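Synaptotagmin-1 (Arabidopsis thaliana, PDB 7ATP) helps keep the plasma membrane intact during freezing and osmotic stress, through parts that include this calcium-binding, probably phospholipid-binding C2A domain. Local coordinates at residues 15-20 against 54-59; 34-39 against 73-78; 95-100 against 134-139. All coordinates share one frame; numbering follows the deposited sequence.

The C2A domain is a sandwich of two four-stranded antiparallel sheets. From the N terminus, strand 8-18 enters interaction 1, which closes when the chain returns at 54-59 to pair with it. Before that return, strand 31-37 has begun interaction 2, completed by 73-78 in the other sheet; the segments alternate, so interactions 1 and 2 cross along the chain. They touch where Leu-20 packs on Val-78. Interaction 3 follows in series: 95-100 leaves the sheet of interaction 2, and 134-139 belongs to the sheet of interaction 1, beside strand 8-18. Interactions 1 and 2 each knit one sheet, whereas interaction 3 joins the two.

Interaction 1 (15-20 against 54-59); sequences VRAVGL and LNPEWN
Val-15 and Arg-16 meet Glu-57, Trp-58 and Asn-59 where two antiparallel strands of the C2 beta sandwich run side by side, at 156° between their directions; on their other flank the same two residues form a classic beta bulge opposite Glu-133. The carbonyl oxygen of Val-15 is held twice: Trp-58 N lies 2.9 Å from Val-15 O, tilted from the carbonyl plane, and Asn-59 N meets the same oxygen at a sharper angle to the C=O bond (126°). Two residues on, Ala-17 N gives a nearly straight bond to Pro-56 O at 2.9 Å. Proline has no amide hydrogen to donate, but its carbonyl still serves the strand. Between these bonds Arg-16 and Glu-57 form a non-hydrogen-bonded pair whose side chains run alongside each other and make a salt bridge, though its modelled length is doubtful; Arg-16 NE has a second acidic partner in Glu-133.

Beyond the strand the bonds weaken. The side-chain OD1 of Asn-55 takes a weak bond from Gly-19 N, and Leu-20 N gives another to Leu-54 O at 3.3 Å. Gly-19 adopts a positive phi of 77°, which glycine tolerates easily, as the chain turns out of the strand. Leu-54 is about 8 Å, side chain to side chain, from Asp-24 and Asp-80, probable calcium ligands.

Apolar groups fill the inner side. Ala-17, with its small CB 4.0 Å from Trp-58 CZ3, lets the large ring come close to the strand, and Trp-58 NE1 is satisfied by Thr-48 O. Leu-20 crosses the proline ring, with Leu-20 CD1 3.6 Å from Pro-56 CD.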
loop_
_atom_site.group_PDB
_atom_site.type_symbol
_atom_site.label_atom_id
_atom_site.label_comp_id
_atom_site.label_asym_id
_atom_site.label_seq_id
_atom_site.Cartn_x
_atom_site.Cartn_y
_atom_site.Cartn_z
ATOM N N VAL A 15 2.272 -6.875 2.698
ATOM C CA VAL A 15 2.666 -8.273 2.715
ATOM C C VAL A 15 3.340 -8.624 1.409
ATOM O O VAL A 15 4.555 -8.849 1.358
ATOM C CB VAL A 15 1.464 -9.198 2.947
ATOM C CG1 VAL A 15 1.910 -10.650 2.851
ATOM C CG2 VAL A 15 0.854 -8.918 4.280
ATOM N N ARG A 16 2.548 -8.689 0.347
ATOM C CA ARG A 16 3.064 -9.050 -0.957
ATOM C C ARG A 16 2.153 -8.461 -2.014
ATOM O O ARG A 16 1.077 -7.940 -1.724
ATOM C CB ARG A 16 3.147 -10.560 -1.139
ATOM C CG ARG A 16 1.832 -11.185 -1.596
ATOM C CD ARG A 16 1.854 -12.717 -1.509
ATOM N NE ARG A 16 1.382 -13.210 -0.215
ATOM C CZ ARG A 16 2.174 -13.674 0.751
ATOM N NH1 ARG A 16 1.655 -14.099 1.903
ATOM N NH2 ARG A 16 3.486 -13.714 0.566
ATOM N N ALA A 17 2.597 -8.554 -3.250
ATOM C CA ALA A 17 1.747 -8.303 -4.391
ATOM C C ALA A 17 1.788 -9.554 -5.236
ATOM O O ALA A 17 2.750 -10.319 -5.171
ATOM C CB ALA A 17 2.208 -7.098 -5.186
ATOM N N VAL A 18 0.720 -9.794 -5.990
ATOM C CA VAL A 18 0.579 -11.027 -6.753
ATOM C C VAL A 18 -0.016 -10.684 -8.100
ATOM O O VAL A 18 -1.024 -9.976 -8.171
ATOM C CB VAL A 18 -0.305 -12.060 -6.028
ATOM C CG1 VAL A 18 -0.591 -13.225 -6.936
ATOM C CG2 VAL A 18 0.373 -12.547 -4.776
ATOM N N GLY A 19 0.617 -11.161 -9.166
ATOM C CA GLY A 19 0.079 -10.988 -10.501
ATOM C C GLY A 19 0.267 -9.617 -11.103
ATOM O O GLY A 19 -0.626 -9.119 -11.796
ATOM N N LEU A 20 1.406 -8.984 -10.868
ATOM C CA LEU A 20 1.590 -7.669 -11.449
ATOM C C LEU A 20 1.804 -7.785 -12.945
ATOM O O LEU A 20 2.156 -8.845 -13.465
ATOM C CB LEU A 20 2.770 -6.959 -10.817
ATOM C CG LEU A 20 2.444 -6.703 -9.368
ATOM C CD1 LEU A 20 3.708 -6.503 -8.629
ATOM C CD2 LEU A 20 1.587 -5.480 -9.315
ATOM N N LEU A 54 7.667 -9.972 -10.371
ATOM C CA LEU A 54 6.239 -9.740 -10.553
ATOM C C LEU A 54 5.394 -10.314 -9.420
ATOM O O LEU A 54 4.173 -10.127 -9.407
ATOM C CB LEU A 54 5.772 -10.316 -11.887
ATOM C CG LEU A 54 6.139 -9.526 -13.141
ATOM C CD1 LEU A 54 5.413 -10.144 -14.300
ATOM C CD2 LEU A 54 5.771 -8.066 -13.022
ATOM N N ASN A 55 6.005 -11.000 -8.471
ATOM C CA ASN A 55 5.315 -11.442 -7.266
ATOM C C ASN A 55 6.157 -11.066 -6.054
ATOM O O ASN A 55 6.738 -11.926 -5.409
ATOM C CB ASN A 55 5.078 -12.946 -7.324
ATOM C CG ASN A 55 4.338 -13.356 -8.577
ATOM O OD1 ASN A 55 3.109 -13.276 -8.639
ATOM N ND2 ASN A 55 5.081 -13.775 -9.592
ATOM N N PRO A 56 6.282 -9.773 -5.762
ATOM C CA PRO A 56 7.196 -9.374 -4.681
ATOM C C PRO A 56 6.594 -9.629 -3.325
ATOM O O PRO A 56 5.391 -9.481 -3.113
ATOM C CB PRO A 56 7.379 -7.875 -4.904
ATOM C CG PRO A 56 6.087 -7.456 -5.555
ATOM C CD PRO A 56 5.631 -8.617 -6.392
ATOM N N GLU A 57 7.463 -9.944 -2.382
ATOM C CA GLU A 57 7.081 -10.101 -0.996
ATOM C C GLU A 57 7.905 -9.123 -0.188
ATOM O O GLU A 57 9.135 -9.192 -0.198
ATOM C CB GLU A 57 7.313 -11.539 -0.529
ATOM C CG GLU A 57 6.347 -12.522 -1.173
ATOM C CD GLU A 57 6.459 -13.920 -0.594
ATOM O OE1 GLU A 57 7.188 -14.766 -1.172
ATOM O OE2 GLU A 57 5.822 -14.162 0.453
ATOM N N TRP A 58 7.232 -8.234 0.527
ATOM C CA TRP A 58 7.926 -7.289 1.376
ATOM C C TRP A 58 7.816 -7.637 2.842
ATOM O O TRP A 58 8.822 -7.655 3.547
ATOM C CB TRP A 58 7.377 -5.878 1.173
ATOM C CG TRP A 58 7.620 -5.321 -0.142
ATOM C CD1 TRP A 58 8.759 -4.694 -0.572
ATOM C CD2 TRP A 58 6.698 -5.270 -1.228
ATOM N NE1 TRP A 58 8.589 -4.277 -1.852
ATOM C CE2 TRP A 58 7.339 -4.614 -2.284
ATOM C CE3 TRP A 58 5.397 -5.721 -1.410
ATOM C CZ2 TRP A 58 6.742 -4.413 -3.507
ATOM C CZ3 TRP A 58 4.787 -5.506 -2.623
ATOM C CH2 TRP A 58 5.461 -4.863 -3.659
ATOM N N ASN A 59 6.606 -7.882 3.330
ATOM C CA ASN A 59 6.386 -7.995 4.758
ATOM C C ASN A 59 6.951 -6.782 5.483
ATOM O O ASN A 59 7.643 -6.895 6.499
ATOM C CB ASN A 59 6.989 -9.290 5.286
ATOM C CG ASN A 59 6.159 -10.490 4.895
ATOM O OD1 ASN A 59 4.914 -10.426 4.884
ATOM N ND2 ASN A 59 6.823 -11.581 4.545
#

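Interaction 2 (34-39 against 73-78); sequences KIKLSE and VLEFSV
With CG1 of Ile-35 turned beside its own backbone N (chi1 -51°) and CG of Phe-76 likewise beside its N (chi1 -63°), the isoleucine meets one side of the aromatic ring: Ile-35 CG1 comes to 3.7 Å from Phe-76 CD1, while CG2 lies over a face. A branched aliphatic chain suits this place because its two arms touch neighbouring ring carbons at once. On the same side of the sheet, Leu-37 and Leu-74 cross, with Leu-37 CD1 3.7 Å from Leu-74 CD2. These four side chains point into the sandwich, where Val-12, Val-14 and Phe-64 of the facing sheet cover them.

The other side carries polar residues. The chain of Glu-75, extended beyond CG, crosses that of Lys-36, and Glu-75 OE1 sits against the lysine methylenes, 3.3 Å from Lys-36 CD. The ammonium is farther away: Lys-36 NZ and Glu-75 OE1 are 4.1 Å apart, too far for a salt bridge, although the opposite charges probably still attract. Long flexible chains are well placed here, since their hydrocarbon parts can lie along the sheet at a partly exposed surface.

Between the two sides runs a regular backbone ladder. Lys-34 and Ser-77 exchange a pair of bonds, and so do Lys-36 and Glu-75, with Lys-36 O 2.7 Å from Glu-75 N. At the end of the strand Ser-38 N bonds to Val-73 O, and the serine hydroxyl takes Val-73 N as donor, in a bond too short in the model for its length to be relied on. Alternating hydrogen-bonded and non-hydrogen-bonded pairs, with an apolar inner and a polar outer side, are characteristic of an antiparallel sheet in a beta sandwich, here one of the two sheets of the C2 fold.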
loop_
_atom_site.group_PDB
_atom_site.type_symbol
_atom_site.label_atom_id
_atom_site.label_comp_id
_atom_site.label_asym_id
_atom_site.label_seq_id
_atom_site.Cartn_x
_atom_site.Cartn_y
_atom_site.Cartn_z
ATOM N N LYS A 34 3.709 2.750 -2.506
ATOM C CA LYS A 34 3.602 4.001 -1.773
ATOM C C LYS A 34 2.339 3.962 -0.938
ATOM O O LYS A 34 1.259 3.666 -1.455
ATOM C CB LYS A 34 3.556 5.207 -2.707
ATOM C CG LYS A 34 3.761 6.535 -2.010
ATOM C CD LYS A 34 3.949 7.686 -3.029
ATOM C CE LYS A 34 2.614 8.366 -3.380
ATOM N NZ LYS A 34 2.620 9.828 -3.042
ATOM N N ILE A 35 2.461 4.306 0.334
ATOM C CA ILE A 35 1.322 4.285 1.239
ATOM C C ILE A 35 1.123 5.685 1.780
ATOM O O ILE A 35 2.020 6.236 2.425
ATOM C CB ILE A 35 1.506 3.294 2.394
ATOM C CG1 ILE A 35 1.908 1.915 1.883
ATOM C CG2 ILE A 35 0.225 3.180 3.174
ATOM C CD1 ILE A 35 3.392 1.695 1.885
ATOM N N LYS A 36 -0.062 6.238 1.553
ATOM C CA LYS A 36 -0.423 7.557 2.042
ATOM C C LYS A 36 -1.727 7.471 2.824
ATOM O O LYS A 36 -2.679 6.810 2.393
ATOM C CB LYS A 36 -0.560 8.531 0.878
ATOM C CG LYS A 36 -0.421 10.003 1.230
ATOM C CD LYS A 36 -0.717 10.874 0.000
ATOM C CE LYS A 36 0.095 10.419 -1.221
ATOM N NZ LYS A 36 -0.249 11.130 -2.497
ATOM N N LEU A 37 -1.769 8.132 3.975
ATOM C CA LEU A 37 -2.999 8.237 4.752
ATOM C C LEU A 37 -3.732 9.516 4.371
ATOM O O LEU A 37 -3.133 10.594 4.368
ATOM C CB LEU A 37 -2.699 8.226 6.247
ATOM C CG LEU A 37 -3.922 8.365 7.154
ATOM C CD1 LEU A 37 -4.954 7.308 6.800
ATOM C CD2 LEU A 37 -3.521 8.278 8.624
ATOM N N SER A 38 -5.021 9.398 4.047
ATOM C CA SER A 38 -5.779 10.562 3.614
ATOM C C SER A 38 -5.844 11.599 4.731
ATOM O O SER A 38 -5.696 11.288 5.912
ATOM C CB SER A 38 -7.188 10.160 3.187
ATOM O OG SER A 38 -7.958 9.753 4.302
ATOM N N GLU A 39 -6.085 12.851 4.339
ATOM C CA GLU A 39 -6.139 13.977 5.273
ATOM C C GLU A 39 -4.829 14.106 6.046
ATOM O O GLU A 39 -4.814 14.172 7.275
ATOM C CB GLU A 39 -7.321 13.860 6.248
ATOM C CG GLU A 39 -8.518 13.024 5.794
ATOM C CD GLU A 39 -9.166 13.546 4.530
ATOM O OE1 GLU A 39 -9.862 12.756 3.857
ATOM O OE2 GLU A 39 -8.984 14.740 4.206
ATOM N N VAL A 73 -8.546 7.498 5.158
ATOM C CA VAL A 73 -8.487 6.353 4.259
ATOM C C VAL A 73 -7.038 6.150 3.837
ATOM O O VAL A 73 -6.309 7.119 3.602
ATOM C CB VAL A 73 -9.395 6.574 3.037
ATOM C CG1 VAL A 73 -9.044 5.619 1.912
ATOM C CG2 VAL A 73 -10.844 6.425 3.435
ATOM N N LEU A 74 -6.617 4.892 3.742
ATOM C CA LEU A 74 -5.275 4.559 3.283
ATOM C C LEU A 74 -5.235 4.434 1.767
ATOM O O LEU A 74 -6.100 3.788 1.173
ATOM C CB LEU A 74 -4.804 3.259 3.919
ATOM C CG LEU A 74 -4.183 3.504 5.280
ATOM C CD1 LEU A 74 -3.678 2.202 5.853
ATOM C CD2 LEU A 74 -3.071 4.531 5.196
ATOM N N GLU A 75 -4.225 5.039 1.153
ATOM C CA GLU A 75 -4.015 4.989 -0.286
ATOM C C GLU A 75 -2.747 4.184 -0.561
ATOM O O GLU A 75 -1.666 4.553 -0.092
ATOM C CB GLU A 75 -3.902 6.404 -0.853
ATOM C CG GLU A 75 -4.958 7.380 -0.314
ATOM C CD GLU A 75 -4.603 8.861 -0.540
ATOM O OE1 GLU A 75 -3.416 9.157 -0.817
ATOM O OE2 GLU A 75 -5.510 9.732 -0.435
ATOM N N PHE A 76 -2.882 3.075 -1.286
ATOM C CA PHE A 76 -1.762 2.223 -1.678
ATOM C C PHE A 76 -1.538 2.376 -3.171
ATOM O O PHE A 76 -2.444 2.096 -3.959
ATOM C CB PHE A 76 -2.033 0.755 -1.364
ATOM C CG PHE A 76 -2.204 0.465 0.095
ATOM C CD1 PHE A 76 -1.143 0.004 0.848
ATOM C CD2 PHE A 76 -3.422 0.651 0.707
ATOM C CE1 PHE A 76 -1.274 -0.245 2.163
ATOM C CE2 PHE A 76 -3.572 0.390 2.047
ATOM C CZ PHE A 76 -2.499 -0.061 2.782
ATOM N N SER A 77 -0.342 2.801 -3.565
ATOM C CA SER A 77 -0.005 2.976 -4.976
ATOM C C SER A 77 1.186 2.095 -5.312
ATOM O O SER A 77 2.221 2.175 -4.641
ATOM C CB SER A 77 0.330 4.433 -5.290
ATOM O OG SER A 77 -0.600 5.291 -4.667
ATOM N N VAL A 78 1.045 1.259 -6.334
ATOM C CA VAL A 78 2.115 0.364 -6.749
ATOM C C VAL A 78 2.800 0.956 -7.967
ATOM O O VAL A 78 2.150 1.190 -8.993
ATOM C CB VAL A 78 1.596 -1.038 -7.066
ATOM C CG1 VAL A 78 2.763 -1.920 -7.457
ATOM C CG2 VAL A 78 0.882 -1.586 -5.889
#

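Interaction 3 (95-100 against 134-139); sequences LALKEM and VELLYK
Met-100 lies at about a right angle across both Leu-136 and Tyr-138; its methyl meets the leucine, and its CG and sulfur meet the tyrosine. Met-100 CE stands 3.6 Å from Leu-136 CD2, while the sulfur rests on the start of the tyrosine side chain, Met-100 SD being 3.7 Å from Tyr-138 CB. The bend at chi3 (38°), about the CG-SD bond, swings CE to the leucine while SD stays against the tyrosine. From the sulfur to the centre of the tyrosine ring is 5.2 Å, at 47° from the ring normal: an oblique Met-aromatic contact. An unbranched, polarisable side chain suits a place where it must follow two differently shaped neighbours.

Leu-95 meets the strand in another way. It and Leu-136 reach toward each other tip to tip, Leu-95 CD2 lying 4.0 Å from Leu-136 CD1. Against Val-134 it slides past in the opposite direction, and the same methyl comes to 3.9 Å from Val-134 CG2. Leu-136 thus divides its two methyls, CD1 for Leu-95 and CD2 for Met-100, with Leu-97 CD2 at the margin of the second. No hydrogen bond joins the two segments; the contact rests on apolar surfaces.

Between Leu-95 and Met-100 the chain makes a type I turn from Ala-96 to Glu-99, closed by a bond from Glu-99 N to Ala-96 O, which brings the methionine back toward the strand. The contact bridges the sheets of the sandwich: Leu-95 also packs on Phe-76 of strand 73-80 and Phe-108 of strand 106-111, and Leu-136 on Val-10 of strand 8-18.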
loop_
_atom_site.group_PDB
_atom_site.type_symbol
_atom_site.label_atom_id
_atom_site.label_comp_id
_atom_site.label_asym_id
_atom_site.label_seq_id
_atom_site.Cartn_x
_atom_site.Cartn_y
_atom_site.Cartn_z
ATOM N N LEU A 95 -8.097 1.915 1.068
ATOM C CA LEU A 95 -8.610 1.060 2.130
ATOM C C LEU A 95 -9.072 1.959 3.267
ATOM O O LEU A 95 -8.280 2.746 3.794
ATOM C CB LEU A 95 -7.544 0.076 2.601
ATOM C CG LEU A 95 -8.002 -1.023 3.557
ATOM C CD1 LEU A 95 -9.319 -1.638 3.095
ATOM C CD2 LEU A 95 -6.918 -2.088 3.683
ATOM N N ALA A 96 -10.351 1.851 3.628
ATOM C CA ALA A 96 -10.955 2.750 4.602
ATOM C C ALA A 96 -10.616 2.303 6.013
ATOM O O ALA A 96 -10.682 1.112 6.330
ATOM C CB ALA A 96 -12.470 2.795 4.416
ATOM N N LEU A 97 -10.264 3.265 6.865
ATOM C CA LEU A 97 -9.946 2.951 8.253
ATOM C C LEU A 97 -11.177 2.580 9.086
ATOM O O LEU A 97 -11.025 2.104 10.219
ATOM C CB LEU A 97 -9.197 4.126 8.887
ATOM C CG LEU A 97 -7.714 4.271 8.512
ATOM C CD1 LEU A 97 -7.082 5.522 9.115
ATOM C CD2 LEU A 97 -6.945 3.043 8.947
ATOM N N LYS A 98 -12.388 2.769 8.567
ATOM C CA LYS A 98 -13.555 2.258 9.277
ATOM C C LYS A 98 -13.636 0.738 9.231
ATOM O O LYS A 98 -14.436 0.155 9.966
ATOM C CB LYS A 98 -14.832 2.865 8.701
ATOM C CG LYS A 98 -15.208 2.313 7.347
ATOM C CD LYS A 98 -16.079 3.303 6.592
ATOM C CE LYS A 98 -16.281 2.879 5.143
ATOM N NZ LYS A 98 -17.339 3.684 4.452
ATOM N N GLU A 99 -12.796 0.090 8.417
ATOM C CA GLU A 99 -12.857 -1.346 8.171
ATOM C C GLU A 99 -12.067 -2.173 9.187
ATOM O O GLU A 99 -11.554 -3.243 8.832
ATOM C CB GLU A 99 -12.362 -1.637 6.754
ATOM C CG GLU A 99 -13.460 -1.886 5.749
ATOM C CD GLU A 99 -14.028 -3.288 5.858
ATOM O OE1 GLU A 99 -13.517 -4.077 6.682
ATOM O OE2 GLU A 99 -14.980 -3.606 5.115
ATOM N N MET A 100 -11.970 -1.735 10.443
ATOM C CA MET A 100 -11.194 -2.485 11.421
ATOM C C MET A 100 -11.700 -2.228 12.832
ATOM O O MET A 100 -12.481 -1.306 13.091
ATOM C CB MET A 100 -9.713 -2.125 11.360
ATOM C CG MET A 100 -9.384 -0.863 12.143
ATOM S SD MET A 100 -8.210 0.163 11.253
ATOM C CE MET A 100 -8.826 -0.096 9.595
ATOM N N VAL A 134 -2.434 -6.659 2.252
ATOM C CA VAL A 134 -1.964 -5.843 3.359
ATOM C C VAL A 134 -2.602 -6.360 4.638
ATOM O O VAL A 134 -3.614 -7.057 4.607
ATOM C CB VAL A 134 -2.289 -4.356 3.152
ATOM C CG1 VAL A 134 -1.487 -3.792 1.992
ATOM C CG2 VAL A 134 -3.751 -4.200 2.858
ATOM N N GLU A 135 -1.978 -6.037 5.771
ATOM C CA GLU A 135 -2.527 -6.272 7.103
ATOM C C GLU A 135 -2.563 -4.958 7.856
ATOM O O GLU A 135 -1.646 -4.136 7.736
ATOM C CB GLU A 135 -1.707 -7.263 7.941
ATOM C CG GLU A 135 -1.872 -8.726 7.590
ATOM C CD GLU A 135 -0.842 -9.602 8.292
ATOM O OE1 GLU A 135 -0.535 -9.329 9.479
ATOM O OE2 GLU A 135 -0.330 -10.550 7.651
ATOM N N LEU A 136 -3.618 -4.769 8.631
ATOM C CA LEU A 136 -3.783 -3.587 9.451
ATOM C C LEU A 136 -4.025 -3.988 10.895
ATOM O O LEU A 136 -4.692 -4.985 11.175
ATOM C CB LEU A 136 -4.947 -2.748 8.971
ATOM C CG LEU A 136 -4.592 -1.722 7.913
ATOM C CD1 LEU A 136 -4.183 -2.379 6.619
ATOM C CD2 LEU A 136 -5.805 -0.873 7.700
ATOM N N LEU A 137 -3.482 -3.187 11.808
ATOM C CA LEU A 137 -3.723 -3.364 13.236
ATOM C C LEU A 137 -3.850 -1.972 13.834
ATOM O O LEU A 137 -2.897 -1.187 13.790
ATOM C CB LEU A 137 -2.595 -4.159 13.887
ATOM C CG LEU A 137 -2.753 -4.689 15.304
ATOM C CD1 LEU A 137 -2.066 -6.046 15.420
ATOM C CD2 LEU A 137 -2.146 -3.696 16.273
ATOM N N TYR A 138 -5.035 -1.656 14.343
ATOM C CA TYR A 138 -5.319 -0.359 14.937
ATOM C C TYR A 138 -5.152 -0.433 16.443
ATOM O O TYR A 138 -5.580 -1.398 17.077
ATOM C CB TYR A 138 -6.734 0.112 14.618
ATOM C CG TYR A 138 -7.026 1.480 15.182
ATOM C CD1 TYR A 138 -6.096 2.501 15.071
ATOM C CD2 TYR A 138 -8.229 1.754 15.820
ATOM C CE1 TYR A 138 -6.342 3.755 15.575
ATOM C CE2 TYR A 138 -8.489 3.012 16.333
ATOM C CZ TYR A 138 -7.539 4.013 16.206
ATOM O OH TYR A 138 -7.779 5.275 16.711
ATOM N N LYS A 139 -4.538 0.593 17.004
ATOM C CA LYS A 139 -4.347 0.676 18.440
ATOM C C LYS A 139 -4.562 2.113 18.904
ATOM O O LYS A 139 -3.773 3.004 18.569
ATOM C CB LYS A 139 -2.961 0.156 18.826
ATOM C CG LYS A 139 -2.924 -1.355 19.064
ATOM C CD LYS A 139 -1.567 -1.833 19.578
ATOM C CE LYS A 139 -1.726 -2.699 20.831
ATOM N NZ LYS A 139 -2.622 -3.874 20.618
#